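Local coordinates for protein sulfate adenylyltransferase (Allochromatium vinosum, PDB 4DNX) that catalyses the transfer of the adenylyl group of ATP to sulfate, yielding adenosine 5'-phosphosulfate and diphosphate, at residues S66-M71 with P80-C85; L101-V106 with N165-Q170; Q193-F198 with G288-I293; T200-H205 with P235-A240; S336-R341 with P353-Q358. All coordinates share one frame; numbering follows the deposited sequence.

In the fold
Interaction 1, and residues 101-106 of interaction 2, belong to the PUA-like part; the centres of interactions 1 and 2 are 23 Å apart. Interactions 3, 4 and 5 belong to the ATP-sulfurylase part. Interaction 3 pairs two strands of the Rossmann-like sheet. Interaction 4 joins loops that follow two strands of this sheet, and the pair touches where Phe198 CE2 packs against Met204 CE at 3.8 Å. Residues 200-205 carry a sequence characteristic of ATP sulfurylases, so interaction 4 probably borders the active site, as in relatives. Interaction 5 is peripheral, its centre about 33 Å from that of the chain and 26 Å from that of interaction 4. Interactions 2 and 4 both meet the second subunit.

Interaction 1: S66-M71 with P80-C85; sequences SSAQSM and PVPLLC
Ser67 rests its OG against the peptide group joining Val81 to Pro82, 3.1 Å from Val81 C. The first torsion explains the reach: OG stands anti to the backbone N (chi1 -173°), extended from the helix toward residues 80-85. Its hydrogen bond goes to Phe79 O, just before that segment, so the hydroxyl is held by one carbonyl while resting against the next peptide but one. One residue on, Ala68 meets the ring of Pro82, CB to CG at 4.2 Å, an apolar touch beside the polar one. This is the C-terminal end of helix 61-70 laid against an extended chain within the PUA-like domain; Met71, with phi 57°, is the first residue to leave helical geometry, and its N still bonds Ser67 O. Beyond that turn Met71 lies against Pro80, CB 4.0 Å from Pro80 CA, while the thioether end leads away from the contact. CB of Pro80 is directed away from residues 66-71, and its ring packs on Val278 and Leu279 of helix 274-287. Arg275 of that helix clasps both partners, bonding Ala68 O through NH2 and Pro80 O through NH1.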
# COMPACT_ATOMS: atom_id res chain seq x y z
N SER A 66 20.11 -24.21 -15.33
CA SER A 66 20.46 -24.74 -14.01
C SER A 66 19.24 -24.65 -13.05
O SER A 66 18.94 -25.61 -12.34
CB SER A 66 21.66 -24.00 -13.43
OG SER A 66 22.11 -24.66 -12.24
N SER A 67 18.51 -23.54 -13.09
CA SER A 67 17.29 -23.36 -12.25
C SER A 67 16.22 -24.43 -12.60
O SER A 67 15.64 -25.11 -11.71
CB SER A 67 16.73 -21.94 -12.45
OG SER A 67 15.68 -21.77 -11.53
N ALA A 68 15.97 -24.61 -13.91
CA ALA A 68 14.99 -25.57 -14.37
C ALA A 68 15.33 -26.98 -13.90
O ALA A 68 14.46 -27.71 -13.43
CB ALA A 68 14.89 -25.54 -15.92
N GLN A 69 16.59 -27.39 -14.01
CA GLN A 69 16.91 -28.78 -13.79
C GLN A 69 17.23 -29.11 -12.34
O GLN A 69 17.09 -30.27 -11.92
CB GLN A 69 18.09 -29.23 -14.66
CG GLN A 69 17.82 -29.14 -16.14
CD GLN A 69 19.05 -29.41 -16.94
OE1 GLN A 69 19.35 -30.55 -17.30
NE2 GLN A 69 19.79 -28.35 -17.24
N SER A 70 17.72 -28.11 -11.60
CA SER A 70 18.31 -28.38 -10.27
C SER A 70 17.90 -27.38 -9.16
O SER A 70 18.36 -27.51 -8.00
CB SER A 70 19.84 -28.48 -10.38
OG SER A 70 20.41 -27.19 -10.58
N MET A 71 17.05 -26.42 -9.51
CA MET A 71 16.63 -25.34 -8.62
C MET A 71 17.78 -24.52 -8.08
O MET A 71 17.68 -23.94 -7.01
CB MET A 71 15.72 -25.86 -7.49
CG MET A 71 14.53 -26.71 -7.94
SD MET A 71 13.60 -27.15 -6.41
CE MET A 71 12.99 -28.78 -6.73
N PRO A 80 14.00 -21.59 -7.53
CA PRO A 80 13.28 -22.74 -8.07
C PRO A 80 12.76 -22.72 -9.49
O PRO A 80 12.45 -23.79 -10.00
CB PRO A 80 12.10 -22.93 -7.09
CG PRO A 80 11.90 -21.66 -6.45
CD PRO A 80 13.21 -20.87 -6.50
N VAL A 81 12.63 -21.55 -10.12
CA VAL A 81 12.19 -21.48 -11.53
C VAL A 81 13.02 -20.47 -12.32
O VAL A 81 13.52 -19.51 -11.78
CB VAL A 81 10.67 -21.12 -11.68
CG1 VAL A 81 9.79 -22.13 -10.91
CG2 VAL A 81 10.41 -19.68 -11.25
N PRO A 82 13.13 -20.66 -13.63
CA PRO A 82 13.89 -19.71 -14.41
C PRO A 82 13.16 -18.38 -14.39
O PRO A 82 11.94 -18.38 -14.32
CB PRO A 82 13.86 -20.28 -15.84
CG PRO A 82 13.28 -21.64 -15.78
CD PRO A 82 12.78 -21.88 -14.37
N LEU A 83 13.90 -17.27 -14.40
CA LEU A 83 13.31 -15.95 -14.57
C LEU A 83 13.82 -15.42 -15.89
O LEU A 83 14.94 -14.90 -15.95
CB LEU A 83 13.77 -15.00 -13.47
CG LEU A 83 13.22 -15.21 -12.06
CD1 LEU A 83 13.72 -14.02 -11.17
CD2 LEU A 83 11.69 -15.33 -12.03
N LEU A 84 13.02 -15.57 -16.94
CA LEU A 84 13.49 -15.22 -18.28
C LEU A 84 12.75 -14.01 -18.84
O LEU A 84 11.57 -13.75 -18.53
CB LEU A 84 13.31 -16.42 -19.22
CG LEU A 84 14.32 -17.57 -19.05
CD1 LEU A 84 13.84 -18.80 -19.77
CD2 LEU A 84 15.71 -17.15 -19.62
N CYS A 85 13.46 -13.25 -19.67
CA CYS A 85 12.83 -12.21 -20.51
C CYS A 85 13.03 -12.63 -21.95
O CYS A 85 14.08 -12.36 -22.57
CB CYS A 85 13.49 -10.84 -20.27
SG CYS A 85 12.66 -9.56 -21.24

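Interaction 2: L101-V106 with N165-Q170; sequences LRDPNV and NFSYFQ
Asp103 receives residues 165-170 chiefly through Ser167, but the approach begins at Asn165, whose OD1 shares a bridging water with Asp103 OD2. The same OD1 accepts Ser167 N at 2.9 Å, in the carbonyl plane and on a lone pair, which fixes the turn ahead of the serine. Ser167 OG, anti to its backbone N (chi1 -172°), then donates to Asp103 OD2 over 2.5 Å, meeting the syn lone pair of that carboxylate oxygen. A second water bonds Ser167 OG, Asp103 OD1 and Asn105 ND2, the last of which also reaches Ser38 OG. An alanine in place of Asp103 would probably leave the Ser167 hydroxyl and Asn105 N without their acceptor and both waters less firmly placed. Tyr168 follows, with Asn105 CB 3.7 Å from its CD1 and the amide and ring planes 89° apart. Val106 CG2 lies 4.3 Å from Tyr168 CB, and the buried Tyr168 N finds no partner in the model. Two Asx turns are joined here by the serine bond and the waters: Asp103 OD1 accepts Asn105 N at 3.0 Å just after strand 98-102 of the PUA-like sheet, and the Asn165 turn leads into helix 167-172.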
# COMPACT_ATOMS: atom_id res chain seq x y z
N LEU A 101 12.20 -1.49 -20.31
CA LEU A 101 11.22 -2.60 -20.45
C LEU A 101 9.82 -2.01 -20.23
O LEU A 101 9.55 -1.42 -19.20
CB LEU A 101 11.50 -3.68 -19.40
CG LEU A 101 12.91 -4.29 -19.34
CD1 LEU A 101 12.96 -5.40 -18.31
CD2 LEU A 101 13.40 -4.76 -20.75
N ARG A 102 8.93 -2.18 -21.23
CA ARG A 102 7.62 -1.52 -21.22
C ARG A 102 6.56 -2.58 -20.88
O ARG A 102 6.73 -3.73 -21.22
CB ARG A 102 7.36 -0.87 -22.56
CG ARG A 102 8.21 0.45 -22.72
CD ARG A 102 7.96 1.15 -24.04
NE ARG A 102 8.63 2.46 -24.04
CZ ARG A 102 8.16 3.61 -23.53
NH1 ARG A 102 6.98 3.68 -22.86
NH2 ARG A 102 8.91 4.71 -23.62
N ASP A 103 5.50 -2.14 -20.19
CA ASP A 103 4.49 -3.01 -19.60
C ASP A 103 3.43 -3.41 -20.67
O ASP A 103 2.77 -2.54 -21.22
CB ASP A 103 3.79 -2.21 -18.48
CG ASP A 103 3.06 -3.09 -17.50
OD1 ASP A 103 2.60 -4.22 -17.86
OD2 ASP A 103 2.96 -2.65 -16.31
N PRO A 104 3.24 -4.71 -20.88
CA PRO A 104 2.20 -5.15 -21.83
C PRO A 104 0.78 -5.02 -21.30
O PRO A 104 -0.18 -5.13 -22.10
CB PRO A 104 2.55 -6.64 -22.05
CG PRO A 104 3.09 -7.10 -20.72
CD PRO A 104 3.99 -5.86 -20.34
N ASN A 105 0.64 -4.76 -20.01
CA ASN A 105 -0.69 -4.83 -19.36
C ASN A 105 -1.26 -3.48 -18.89
O ASN A 105 -2.18 -3.42 -18.06
CB ASN A 105 -0.65 -5.78 -18.19
CG ASN A 105 -0.37 -7.23 -18.61
OD1 ASN A 105 -0.91 -7.74 -19.64
ND2 ASN A 105 0.44 -7.89 -17.82
N VAL A 106 -0.67 -2.40 -19.38
CA VAL A 106 -1.14 -1.04 -19.13
C VAL A 106 -1.22 -0.29 -20.44
O VAL A 106 -0.25 -0.30 -21.23
CB VAL A 106 -0.20 -0.30 -18.10
CG1 VAL A 106 -0.70 1.15 -17.88
CG2 VAL A 106 -0.15 -1.10 -16.77
N ASN A 165 7.87 0.87 -11.05
CA ASN A 165 6.49 0.77 -10.52
C ASN A 165 6.07 -0.67 -10.44
O ASN A 165 6.83 -1.59 -10.85
CB ASN A 165 5.49 1.59 -11.36
CG ASN A 165 5.45 1.16 -12.81
OD1 ASN A 165 4.96 0.07 -13.13
ND2 ASN A 165 6.00 2.01 -13.69
N PHE A 166 4.88 -0.88 -9.86
CA PHE A 166 4.35 -2.24 -9.71
C PHE A 166 3.18 -2.51 -10.61
O PHE A 166 2.31 -3.35 -10.28
CB PHE A 166 4.00 -2.48 -8.24
CG PHE A 166 5.22 -2.33 -7.33
CD1 PHE A 166 6.31 -3.17 -7.49
CD2 PHE A 166 5.24 -1.41 -6.29
CE1 PHE A 166 7.44 -3.07 -6.67
CE2 PHE A 166 6.39 -1.33 -5.43
CZ PHE A 166 7.47 -2.15 -5.62
N SER A 167 3.17 -1.82 -11.75
CA SER A 167 2.19 -2.15 -12.82
C SER A 167 0.72 -1.91 -12.32
O SER A 167 0.44 -1.12 -11.36
CB SER A 167 2.49 -3.57 -13.33
OG SER A 167 1.71 -3.93 -14.51
N TYR A 168 -0.23 -2.60 -12.95
CA TYR A 168 -1.62 -2.46 -12.63
C TYR A 168 -1.95 -3.12 -11.30
O TYR A 168 -3.03 -2.84 -10.73
CB TYR A 168 -2.49 -3.06 -13.77
CG TYR A 168 -2.49 -4.56 -13.83
CD1 TYR A 168 -1.53 -5.25 -14.59
CD2 TYR A 168 -3.46 -5.29 -13.17
CE1 TYR A 168 -1.53 -6.66 -14.66
CE2 TYR A 168 -3.45 -6.66 -13.19
CZ TYR A 168 -2.53 -7.34 -13.96
OH TYR A 168 -2.56 -8.71 -14.00
N PHE A 169 -1.04 -3.94 -10.77
CA PHE A 169 -1.35 -4.63 -9.50
C PHE A 169 -1.51 -3.59 -8.38
O PHE A 169 -2.36 -3.75 -7.48
CB PHE A 169 -0.22 -5.60 -9.13
CG PHE A 169 0.04 -6.66 -10.18
CD1 PHE A 169 -0.93 -7.63 -10.47
CD2 PHE A 169 1.22 -6.66 -10.91
CE1 PHE A 169 -0.69 -8.65 -11.43
CE2 PHE A 169 1.47 -7.65 -11.90
CZ PHE A 169 0.51 -8.65 -12.16
N GLN A 170 -0.64 -2.57 -8.37
CA GLN A 170 -0.80 -1.49 -7.40
C GLN A 170 -1.88 -0.50 -7.76
O GLN A 170 -2.71 -0.18 -6.91
CB GLN A 170 0.51 -0.75 -7.02
CG GLN A 170 0.30 0.05 -5.69
CD GLN A 170 1.59 0.52 -5.03
OE1 GLN A 170 2.48 1.03 -5.72
NE2 GLN A 170 1.67 0.40 -3.67
O HOH W 1 3.79 -0.15 -15.51
O HOH W 2 2.06 -6.15 -15.99

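Interaction 3: Q193-F198 with G288-I293; sequences QKIVAF and GATHFI
Ile195 N donates to Thr290 OG1 at 2.8 Å, nearly straight at 166°, so a threonine hydroxyl stands in for a backbone acceptor where the strands begin to pair. Thr290 OG1 sits between its own backbone N and carbonyl carbon (chi1 58°), which turns it to Ile195; it also shares a hydrogen bond with His291 ND1. Ile195 O is gripped twice, by Thr290 N at 2.9 Å and by His291 N at 3.1 Å. Regular parallel pairing follows: Ala197 N reaches His291 O at 2.8 Å and Ile293 N reaches Ala197 O at 3.2 Å, the latter nearly along the C=O axis. Val196 pairs with His291 and Ala197 with Phe292, the short strand axes inclined by 29°. These are the first and fourth strands of a five-stranded parallel sheet with order 3-2-1-4-5, the hallmark of the Rossmann-like fold. Packing follows the two faces. On that of Val196 and His291, Val196 CG1 meets Ile293 CD1 at 3.7 Å; helix 206-219 packs on this side, its Val219 touching both Val196 and His291. On that of Ala197 and Phe292, Ala197 CB rests 3.8 Å from Ala289 CB, and Arg284 of helix 274-287 touches both Ala197 and Phe292. That helix ends in a Schellman motif at Gly288, whose positive phi suits glycine, and Gly288 O lies near Ile195 CD1.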
# COMPACT_ATOMS: atom_id res chain seq x y z
N GLN A 193 5.63 -13.70 16.11
CA GLN A 193 6.85 -14.54 16.10
C GLN A 193 6.74 -15.76 15.18
O GLN A 193 7.72 -16.19 14.58
CB GLN A 193 7.14 -15.08 17.50
CG GLN A 193 7.16 -14.06 18.61
CD GLN A 193 8.46 -13.31 18.67
OE1 GLN A 193 9.02 -12.94 17.63
NE2 GLN A 193 8.94 -13.08 19.87
N LYS A 194 5.53 -16.33 15.09
CA LYS A 194 5.25 -17.41 14.15
C LYS A 194 4.06 -16.95 13.32
O LYS A 194 3.08 -16.39 13.85
CB LYS A 194 4.98 -18.73 14.87
CG LYS A 194 6.27 -19.31 15.46
CD LYS A 194 6.00 -20.55 16.27
CE LYS A 194 7.32 -21.19 16.70
NZ LYS A 194 7.13 -22.19 17.79
N ILE A 195 4.17 -17.13 12.01
CA ILE A 195 3.19 -16.55 11.08
C ILE A 195 2.86 -17.57 10.00
O ILE A 195 3.78 -18.05 9.31
CB ILE A 195 3.78 -15.26 10.38
CG1 ILE A 195 4.26 -14.23 11.43
CG2 ILE A 195 2.75 -14.64 9.43
CD1 ILE A 195 5.73 -14.40 11.83
N VAL A 196 1.57 -17.94 9.86
CA VAL A 196 1.13 -18.86 8.78
C VAL A 196 0.76 -18.04 7.55
O VAL A 196 0.13 -16.99 7.69
CB VAL A 196 -0.12 -19.62 9.26
CG1 VAL A 196 -0.77 -20.43 8.10
CG2 VAL A 196 0.22 -20.52 10.46
N ALA A 197 1.13 -18.48 6.34
CA ALA A 197 0.67 -17.78 5.12
C ALA A 197 -0.34 -18.68 4.40
O ALA A 197 -0.14 -19.94 4.37
CB ALA A 197 1.89 -17.50 4.19
N PHE A 198 -1.38 -18.07 3.85
CA PHE A 198 -2.43 -18.79 3.11
C PHE A 198 -2.72 -18.02 1.83
O PHE A 198 -3.09 -16.86 1.92
CB PHE A 198 -3.73 -18.90 3.96
CG PHE A 198 -4.88 -19.58 3.22
CD1 PHE A 198 -4.84 -20.95 2.98
CD2 PHE A 198 -5.98 -18.82 2.77
CE1 PHE A 198 -5.91 -21.59 2.29
CE2 PHE A 198 -7.07 -19.48 2.08
CZ PHE A 198 -7.00 -20.81 1.87
N GLY A 288 8.34 -13.00 5.28
CA GLY A 288 8.43 -13.12 6.74
C GLY A 288 7.57 -14.22 7.36
O GLY A 288 7.52 -14.35 8.59
N ALA A 289 6.88 -15.00 6.52
CA ALA A 289 6.08 -16.11 7.04
C ALA A 289 7.00 -17.24 7.49
O ALA A 289 8.04 -17.50 6.85
CB ALA A 289 5.08 -16.62 6.00
N THR A 290 6.60 -17.92 8.57
CA THR A 290 7.36 -19.04 9.10
C THR A 290 6.78 -20.39 8.66
O THR A 290 7.47 -21.42 8.75
CB THR A 290 7.47 -18.99 10.66
OG1 THR A 290 6.16 -18.99 11.23
CG2 THR A 290 8.22 -17.77 11.16
N HIS A 291 5.50 -20.39 8.25
CA HIS A 291 4.76 -21.59 7.87
C HIS A 291 3.91 -21.26 6.64
O HIS A 291 3.41 -20.15 6.51
CB HIS A 291 3.87 -22.03 9.03
CG HIS A 291 4.66 -22.51 10.21
ND1 HIS A 291 5.22 -21.65 11.14
CD2 HIS A 291 5.03 -23.75 10.58
CE1 HIS A 291 5.89 -22.34 12.04
NE2 HIS A 291 5.79 -23.62 11.72
N PHE A 292 3.72 -22.23 5.75
CA PHE A 292 2.96 -22.04 4.55
C PHE A 292 2.04 -23.23 4.35
O PHE A 292 2.49 -24.37 4.43
CB PHE A 292 3.92 -21.93 3.33
CG PHE A 292 3.20 -21.85 2.00
CD1 PHE A 292 2.13 -20.99 1.81
CD2 PHE A 292 3.67 -22.59 0.91
CE1 PHE A 292 1.47 -20.89 0.55
CE2 PHE A 292 3.03 -22.51 -0.32
CZ PHE A 292 1.94 -21.67 -0.51
N ILE A 293 0.75 -22.96 4.14
CA ILE A 293 -0.24 -24.05 4.00
C ILE A 293 -0.24 -24.54 2.54
O ILE A 293 -0.45 -23.75 1.60
CB ILE A 293 -1.65 -23.54 4.32
CG1 ILE A 293 -1.77 -23.20 5.80
CG2 ILE A 293 -2.76 -24.59 3.95
CD1 ILE A 293 -3.09 -22.50 6.17

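Interaction 4: T200-H205 with P235-A240; sequences TRNPMH and PGDIPA
Asn202 spans the two loops with both the nitrogen and the oxygen of its amide. ND2 donates to Asp237 OD1 at 3.2 Å with an N-H...acceptor angle of 176°. The acceptor lies in the amide plane, but the donor stands 65° out of the carboxylate plane. The two flat groups are 76° apart. On the other branch, OD1 accepts Ile238 N at 3.3 Å, again almost straight. Consecutive residues of 235-240 are therefore held by one side chain. An alanine at Asn202 would probably leave Ile238 N and the Asp237 carboxylate without these mates and let the two loops shift against each other. Beside the amide, Pro203 CD touches Ile238 CG1 at 3.8 Å; CG1 is anti to the carbonyl carbon, which brings it against the proline. Arg201 is a looser neighbour, its NE 4.7 Å from Asp237 OD2, a distance at which the opposite charges may still attract, though they are not in contact. Residues 200-205 include the Arg-Asn of the Gln-X-Arg-Asn motif and the first histidine of the His-X-X-His motif of ATP sulfurylases, so this loop probably borders the nucleotide and sulfate site, as in relatives. Arg243 of helix 240-254 bonds Arg201 O and packs on Pro203. Thus the loop between strand 195-200 and helix 206-219 lies against the one after strand 223-230, with Tyr391 of helix 381-393 packing on Ile238.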
# COMPACT_ATOMS: atom_id res chain seq x y z
N THR A 200 -5.06 -17.23 -1.52
CA THR A 200 -6.40 -17.43 -2.11
C THR A 200 -6.64 -16.41 -3.20
O THR A 200 -5.98 -15.40 -3.22
CB THR A 200 -7.53 -17.33 -1.05
OG1 THR A 200 -8.76 -17.79 -1.66
CG2 THR A 200 -7.67 -15.91 -0.53
N ARG A 201 -7.56 -16.71 -4.13
CA ARG A 201 -8.00 -15.63 -5.03
C ARG A 201 -9.49 -15.37 -4.95
O ARG A 201 -10.01 -14.46 -5.61
CB ARG A 201 -7.53 -15.83 -6.50
CG ARG A 201 -8.01 -17.06 -7.15
CD ARG A 201 -7.40 -17.16 -8.57
NE ARG A 201 -7.70 -18.46 -9.17
CZ ARG A 201 -7.02 -19.59 -8.94
NH1 ARG A 201 -5.98 -19.61 -8.12
NH2 ARG A 201 -7.39 -20.72 -9.54
N ASN A 202 -10.18 -16.18 -4.15
CA ASN A 202 -11.59 -15.91 -3.92
C ASN A 202 -11.99 -15.79 -2.44
O ASN A 202 -11.13 -15.96 -1.55
CB ASN A 202 -12.45 -16.88 -4.73
CG ASN A 202 -12.57 -16.42 -6.18
OD1 ASN A 202 -12.91 -15.23 -6.48
ND2 ASN A 202 -12.21 -17.30 -7.08
N PRO A 203 -13.25 -15.42 -2.17
CA PRO A 203 -13.73 -15.36 -0.78
C PRO A 203 -13.49 -16.63 -0.00
O PRO A 203 -13.51 -17.74 -0.57
CB PRO A 203 -15.23 -15.10 -0.92
CG PRO A 203 -15.34 -14.37 -2.27
CD PRO A 203 -14.33 -15.12 -3.13
N MET A 204 -13.27 -16.49 1.30
CA MET A 204 -12.99 -17.65 2.13
C MET A 204 -14.26 -17.99 2.92
O MET A 204 -14.77 -17.15 3.67
CB MET A 204 -11.84 -17.31 3.07
CG MET A 204 -10.48 -17.26 2.34
SD MET A 204 -9.25 -16.55 3.44
CE MET A 204 -9.17 -17.82 4.73
N HIS A 205 -14.79 -19.19 2.69
CA HIS A 205 -15.89 -19.69 3.49
C HIS A 205 -15.36 -20.48 4.68
O HIS A 205 -14.14 -20.42 4.98
CB HIS A 205 -16.87 -20.45 2.58
CG HIS A 205 -17.54 -19.51 1.64
ND1 HIS A 205 -18.49 -18.61 2.05
CD2 HIS A 205 -17.29 -19.23 0.34
CE1 HIS A 205 -18.85 -17.85 1.03
NE2 HIS A 205 -18.15 -18.22 -0.03
N PRO A 235 -13.25 -15.54 -15.70
CA PRO A 235 -14.70 -15.93 -15.75
C PRO A 235 -15.23 -16.60 -14.45
O PRO A 235 -14.64 -17.57 -13.97
CB PRO A 235 -14.74 -16.93 -16.92
CG PRO A 235 -13.60 -16.51 -17.81
CD PRO A 235 -12.53 -15.90 -16.93
N GLY A 236 -16.32 -16.07 -13.88
CA GLY A 236 -16.85 -16.57 -12.58
C GLY A 236 -16.15 -16.15 -11.28
O GLY A 236 -16.58 -16.51 -10.18
N ASP A 237 -15.05 -15.39 -11.39
CA ASP A 237 -14.38 -14.87 -10.19
C ASP A 237 -15.24 -13.73 -9.56
O ASP A 237 -16.01 -13.06 -10.24
CB ASP A 237 -12.96 -14.37 -10.53
CG ASP A 237 -11.87 -15.48 -10.46
OD1 ASP A 237 -12.19 -16.65 -10.17
OD2 ASP A 237 -10.68 -15.15 -10.70
N ILE A 238 -15.07 -13.52 -8.25
CA ILE A 238 -15.75 -12.44 -7.54
C ILE A 238 -14.93 -11.16 -7.74
O ILE A 238 -13.74 -11.16 -7.44
CB ILE A 238 -15.90 -12.80 -6.02
CG1 ILE A 238 -16.75 -14.07 -5.84
CG2 ILE A 238 -16.53 -11.69 -5.22
CD1 ILE A 238 -18.06 -14.06 -6.62
N PRO A 239 -15.56 -10.07 -8.23
CA PRO A 239 -14.84 -8.80 -8.37
C PRO A 239 -14.13 -8.40 -7.09
O PRO A 239 -14.63 -8.66 -5.98
CB PRO A 239 -15.94 -7.80 -8.69
CG PRO A 239 -17.01 -8.62 -9.33
CD PRO A 239 -16.96 -9.94 -8.62
N ALA A 240 -12.98 -7.77 -7.25
CA ALA A 240 -12.11 -7.44 -6.13
C ALA A 240 -12.78 -6.74 -4.94
O ALA A 240 -12.53 -7.18 -3.78
CB ALA A 240 -10.91 -6.61 -6.63

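Interaction 5: S336-R341 with P353-Q358; sequences SKKLGR and PDDFIQ
Lys337 lays its aliphatic chain across Ile357, the two side chains crossing at about a right angle. CG of Lys337 comes to 3.7 Å from Ile357 CD1, and Lys337 CE to 3.6 Å from Ile357 CG1. A bend at chi3 (-130°) places CE where the ammonium it carries can make a weak hydrogen bond, Lys337 NZ to Asp354 O at 3.2 Å. The backbone of the same lysine does the firmer work: Lys337 N donates to Asp355 O at 2.9 Å, with an N-H...acceptor angle of 166°. Lys338 takes the acidic side chain instead, NZ forming a salt bridge with Asp355 OD2 at 2.8 Å and approaching from above the carboxylate plane, 42° out of it. That oxygen also accepts Thr352 N, so the carboxylate is fixed from its own loop while it meets the lysine. Ser336 stands opposite Phe356 as an antiparallel, non-hydrogen-bonded pair, CA to CA 4.8 Å. Ser336 OG accepts Leu339 N at 2.9 Å, an ST motif, and also bonds His351 NE2, whose ring meets that of Phe356. Gly340 and Arg341 both face Ser336 in a G1 beta bulge that turns the chain back. Strand 333-336 thus runs between strands 341-344 and 356-357 in a small antiparallel sheet, with Val343 of 341-344 touching both Ser336 and Phe356.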
# COMPACT_ATOMS: atom_id res chain seq x y z
N SER A 336 -17.73 -32.00 11.03
CA SER A 336 -18.00 -33.15 11.89
C SER A 336 -19.24 -32.90 12.74
O SER A 336 -19.26 -31.96 13.54
CB SER A 336 -16.83 -33.39 12.87
OG SER A 336 -17.23 -34.37 13.83
N LYS A 337 -20.24 -33.77 12.59
CA LYS A 337 -21.44 -33.69 13.39
C LYS A 337 -21.10 -34.03 14.83
O LYS A 337 -21.72 -33.49 15.77
CB LYS A 337 -22.46 -34.71 12.90
CG LYS A 337 -23.07 -34.36 11.55
CD LYS A 337 -24.21 -35.30 11.26
CE LYS A 337 -24.07 -35.89 9.88
NZ LYS A 337 -25.15 -36.87 9.66
N LYS A 338 -20.15 -34.96 15.02
CA LYS A 338 -19.78 -35.42 16.36
C LYS A 338 -19.07 -34.32 17.15
O LYS A 338 -19.29 -34.18 18.36
CB LYS A 338 -18.90 -36.66 16.31
CG LYS A 338 -19.63 -37.94 16.01
CD LYS A 338 -18.64 -39.10 15.88
CE LYS A 338 -19.11 -40.31 16.64
NZ LYS A 338 -19.04 -41.54 15.81
N LEU A 339 -18.21 -33.55 16.48
CA LEU A 339 -17.40 -32.52 17.15
C LEU A 339 -17.99 -31.11 17.07
O LEU A 339 -17.58 -30.22 17.82
CB LEU A 339 -15.95 -32.52 16.61
CG LEU A 339 -15.23 -33.88 16.66
CD1 LEU A 339 -13.91 -33.81 15.88
CD2 LEU A 339 -15.03 -34.40 18.10
N GLY A 340 -18.93 -30.91 16.14
CA GLY A 340 -19.53 -29.58 15.93
C GLY A 340 -18.59 -28.54 15.38
O GLY A 340 -18.67 -27.36 15.72
N ARG A 341 -17.72 -28.95 14.46
CA ARG A 341 -16.83 -28.04 13.84
C ARG A 341 -16.23 -28.68 12.60
O ARG A 341 -16.33 -29.89 12.40
CB ARG A 341 -15.70 -27.63 14.79
CG ARG A 341 -14.86 -28.77 15.31
CD ARG A 341 -13.79 -28.13 16.20
NE ARG A 341 -12.50 -28.78 16.06
CZ ARG A 341 -12.12 -29.82 16.78
NH1 ARG A 341 -12.92 -30.33 17.71
NH2 ARG A 341 -10.92 -30.35 16.58
N PRO A 353 -17.99 -42.28 7.47
CA PRO A 353 -18.41 -41.26 6.50
C PRO A 353 -19.69 -40.53 6.90
O PRO A 353 -19.81 -39.33 6.64
CB PRO A 353 -18.63 -42.06 5.19
CG PRO A 353 -18.45 -43.50 5.55
CD PRO A 353 -17.61 -43.53 6.79
N ASP A 354 -20.62 -41.22 7.56
CA ASP A 354 -21.88 -40.62 8.00
C ASP A 354 -21.72 -39.57 9.12
O ASP A 354 -22.67 -38.84 9.41
CB ASP A 354 -22.90 -41.70 8.42
CG ASP A 354 -22.34 -43.12 8.36
OD1 ASP A 354 -21.98 -43.57 7.24
OD2 ASP A 354 -22.26 -43.78 9.42
N ASP A 355 -20.55 -39.51 9.75
CA ASP A 355 -20.34 -38.51 10.80
C ASP A 355 -19.98 -37.16 10.21
O ASP A 355 -19.87 -36.17 10.95
CB ASP A 355 -19.26 -38.95 11.80
CG ASP A 355 -19.66 -40.19 12.61
OD1 ASP A 355 -20.87 -40.49 12.79
OD2 ASP A 355 -18.72 -40.87 13.08
N PHE A 356 -19.78 -37.10 8.89
CA PHE A 356 -19.40 -35.84 8.23
C PHE A 356 -20.52 -35.26 7.40
O PHE A 356 -21.33 -35.97 6.86
CB PHE A 356 -18.17 -36.01 7.30
CG PHE A 356 -16.91 -36.41 8.01
CD1 PHE A 356 -16.26 -35.53 8.88
CD2 PHE A 356 -16.37 -37.68 7.82
CE1 PHE A 356 -15.10 -35.91 9.55
CE2 PHE A 356 -15.20 -38.08 8.48
CZ PHE A 356 -14.57 -37.18 9.35
N ILE A 357 -20.55 -33.93 7.29
CA ILE A 357 -21.39 -33.30 6.29
C ILE A 357 -20.42 -32.55 5.40
O ILE A 357 -19.48 -31.89 5.86
CB ILE A 357 -22.41 -32.31 6.91
CG1 ILE A 357 -23.29 -32.98 7.97
CG2 ILE A 357 -23.31 -31.72 5.83
CD1 ILE A 357 -23.97 -31.95 8.87
N GLN A 358 -20.66 -32.67 4.10
CA GLN A 358 -19.79 -32.07 3.12
C GLN A 358 -20.58 -31.18 2.17
O GLN A 358 -21.71 -31.50 1.81
CB GLN A 358 -19.08 -33.16 2.32
CG GLN A 358 -17.57 -33.20 2.54
CD GLN A 358 -17.03 -34.60 2.40
OE1 GLN A 358 -17.59 -35.55 2.94
NE2 GLN A 358 -15.95 -34.74 1.65